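PDB 3DDE: TENA/THI-4 protein from Shewanella denitrificans OS217, which is of unknown function but has a heme oxygenase-like fold and may have oxidoreductase activity. Local coordinates for residues 41-46 against 94-100. Numbering follows the deposited sequence.
Sequences YAIYMT and DIASIGF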
loop_
_atom_site.group_PDB
_atom_site.type_symbol
_atom_site.label_atom_id
_atom_site.label_comp_id
_atom_site.label_asym_id
_atom_site.label_seq_id
_atom_site.Cartn_x
_atom_site.Cartn_y
_atom_site.Cartn_z
ATOM N N TYR A 41 29.677 17.528 -10.223
ATOM C CA TYR A 41 28.713 18.120 -9.307
ATOM C C TYR A 41 27.279 17.845 -9.784
ATOM O O TYR A 41 26.413 17.504 -8.983
ATOM C CB TYR A 41 29.019 19.608 -9.139
ATOM C CG TYR A 41 28.099 20.337 -8.192
ATOM C CD1 TYR A 41 28.007 19.959 -6.851
ATOM C CD2 TYR A 41 27.349 21.428 -8.622
ATOM C CE1 TYR A 41 27.158 20.626 -5.972
ATOM C CE2 TYR A 41 26.505 22.102 -7.754
ATOM C CZ TYR A 41 26.418 21.704 -6.429
ATOM O OH TYR A 41 25.580 22.367 -5.560
ATOM N N ALA A 42 27.050 17.948 -11.092
ATOM C CA ALA A 42 25.736 17.675 -11.683
ATOM C C ALA A 42 25.313 16.211 -11.499
ATOM O O ALA A 42 24.193 15.941 -11.070
ATOM C CB ALA A 42 25.748 18.023 -13.155
ATOM N N ILE A 43 26.198 15.281 -11.846
ATOM C CA ILE A 43 25.924 13.839 -11.706
ATOM C C ILE A 43 25.465 13.534 -10.283
ATOM O O ILE A 43 24.417 12.912 -10.076
ATOM C CB ILE A 43 27.168 12.988 -12.032
ATOM C CG1 ILE A 43 27.452 13.024 -13.542
ATOM C CG2 ILE A 43 26.976 11.540 -11.554
ATOM C CD1 ILE A 43 28.802 12.440 -13.952
ATOM N N TYR A 44 26.237 14.020 -9.319
ATOM C CA TYR A 44 25.895 13.887 -7.923
ATOM C C TYR A 44 24.599 14.608 -7.484
ATOM O O TYR A 44 23.832 14.049 -6.704
ATOM C CB TYR A 44 27.050 14.341 -7.041
ATOM C CG TYR A 44 26.630 14.506 -5.602
ATOM C CD1 TYR A 44 26.570 13.418 -4.723
ATOM C CD2 TYR A 44 26.257 15.760 -5.130
ATOM C CE1 TYR A 44 26.157 13.597 -3.409
ATOM C CE2 TYR A 44 25.847 15.948 -3.844
ATOM C CZ TYR A 44 25.808 14.888 -2.987
ATOM O OH TYR A 44 25.396 15.172 -1.713
HETATM N N MSE A 45 24.367 15.841 -7.940
HETATM C CA MSE A 45 23.154 16.594 -7.556
HETATM C C MSE A 45 21.906 15.964 -8.180
HETATM O O MSE A 45 20.800 16.046 -7.616
HETATM C CB MSE A 45 23.258 18.084 -7.935
HETATM C CG MSE A 45 24.265 18.934 -7.132
HETATM SE SE MSE A 45 23.986 18.919 -5.096
HETATM C CE MSE A 45 22.064 19.429 -5.069
ATOM N N THR A 46 22.084 15.322 -9.334
ATOM C CA THR A 46 20.988 14.615 -9.996
ATOM C C THR A 46 20.509 13.459 -9.132
ATOM O O THR A 46 19.305 13.275 -8.981
ATOM C CB THR A 46 21.405 14.118 -11.387
ATOM O OG1 THR A 46 21.763 15.247 -12.187
ATOM C CG2 THR A 46 20.285 13.359 -12.066
ATOM N N ASP A 94 19.985 24.156 -8.392
ATOM C CA ASP A 94 21.444 24.212 -8.360
ATOM C C ASP A 94 22.047 23.696 -9.674
ATOM O O ASP A 94 23.050 24.238 -10.156
ATOM C CB ASP A 94 21.982 23.375 -7.200
ATOM C CG ASP A 94 21.626 23.944 -5.837
ATOM O OD1 ASP A 94 21.321 25.155 -5.746
ATOM O OD2 ASP A 94 21.677 23.161 -4.851
ATOM N N ILE A 95 21.444 22.651 -10.237
ATOM C CA ILE A 95 21.908 22.063 -11.499
ATOM C C ILE A 95 21.716 23.051 -12.640
ATOM O O ILE A 95 22.568 23.156 -13.524
ATOM C CB ILE A 95 21.204 20.701 -11.801
ATOM C CG1 ILE A 95 21.659 19.628 -10.790
ATOM C CG2 ILE A 95 21.508 20.225 -13.228
ATOM C CD1 ILE A 95 20.820 18.345 -10.796
ATOM N N ALA A 96 20.603 23.784 -12.601
ATOM C CA ALA A 96 20.306 24.817 -13.602
ATOM C C ALA A 96 21.255 26.019 -13.452
ATOM O O ALA A 96 21.658 26.649 -14.446
ATOM C CB ALA A 96 18.849 25.254 -13.477
ATOM N N SER A 97 21.634 26.302 -12.207
ATOM C CA SER A 97 22.532 27.416 -11.891
ATOM C C SER A 97 23.954 27.234 -12.419
ATOM O O SER A 97 24.671 28.222 -12.550
ATOM C CB SER A 97 22.561 27.675 -10.376
ATOM O OG SER A 97 21.214 28.173 -9.907
ATOM N N ILE A 98 24.371 25.992 -12.700
ATOM C CA ILE A 98 25.707 25.752 -13.281
ATOM C C ILE A 98 25.654 25.480 -14.795
ATOM O O ILE A 98 26.582 24.900 -15.372
ATOM C CB ILE A 98 26.524 24.688 -12.531
ATOM C CG1 ILE A 98 25.819 23.328 -12.530
ATOM C CG2 ILE A 98 26.798 25.164 -11.112
ATOM C CD1 ILE A 98 26.708 22.218 -12.061
ATOM N N GLY A 99 24.562 25.920 -15.429
ATOM C CA GLY A 99 24.413 25.857 -16.885
ATOM C C GLY A 99 23.854 24.601 -17.533
ATOM O O GLY A 99 23.971 24.457 -18.752
ATOM N N PHE A 100 23.252 23.704 -16.750
ATOM C CA PHE A 100 22.663 22.471 -17.300
ATOM C C PHE A 100 21.134 22.534 -17.377
ATOM O O PHE A 100 20.485 23.308 -16.673
ATOM C CB PHE A 100 23.084 21.214 -16.507
ATOM C CG PHE A 100 24.565 20.963 -16.512
ATOM C CD1 PHE A 100 25.231 20.674 -17.703
ATOM C CD2 PHE A 100 25.293 21.010 -15.338
ATOM C CE1 PHE A 100 26.597 20.455 -17.721
ATOM C CE2 PHE A 100 26.664 20.782 -15.343
ATOM C CZ PHE A 100 27.316 20.502 -16.535
#
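In this all-helical, heme oxygenase-like fold, helix 38-52 packs against the C-terminal end of helix 88-97 and the turn that follows it. The contact is mainly apolar. Asp94 points toward helix 38-52, but its carboxylate accepts hydrogen bonds from the backbone N atoms of Lys166 and Phe167, at the start of helix 166-189. The CE of selenomethionine Met45 lies 3.8 Å from Asp94 OD2. The hydroxyl of Tyr41 is hydrogen-bonded to the backbone O of Ser164, just before that helix. Ile95 is the most covered residue of the contact. Ile95 CG1 meets Met45 CB at 3.6 Å, and Ile95 CD1 lies 3.5 Å from Thr46 OG1. Thr46 OG1 donates a hydrogen bond to Ala42 O (2.8 Å), one turn back in its own helix. The closest pair of CA atoms is here, Ala42 CA and Ile95 CA, 5.8 Å apart. Ile98 sends CD1 to the edge of the Tyr41 ring, 3.6 Å from Tyr41 CD2. Gly99 has positive phi (87°), and Gly99 N donates a hydrogen bond to Ala96 O (3.2 Å). The chain thus turns and brings Phe100 back toward helix 38-52. The small Ala42 side chain meets this ring obliquely, with Ala42 CB 3.6 Å from Phe100 CE2.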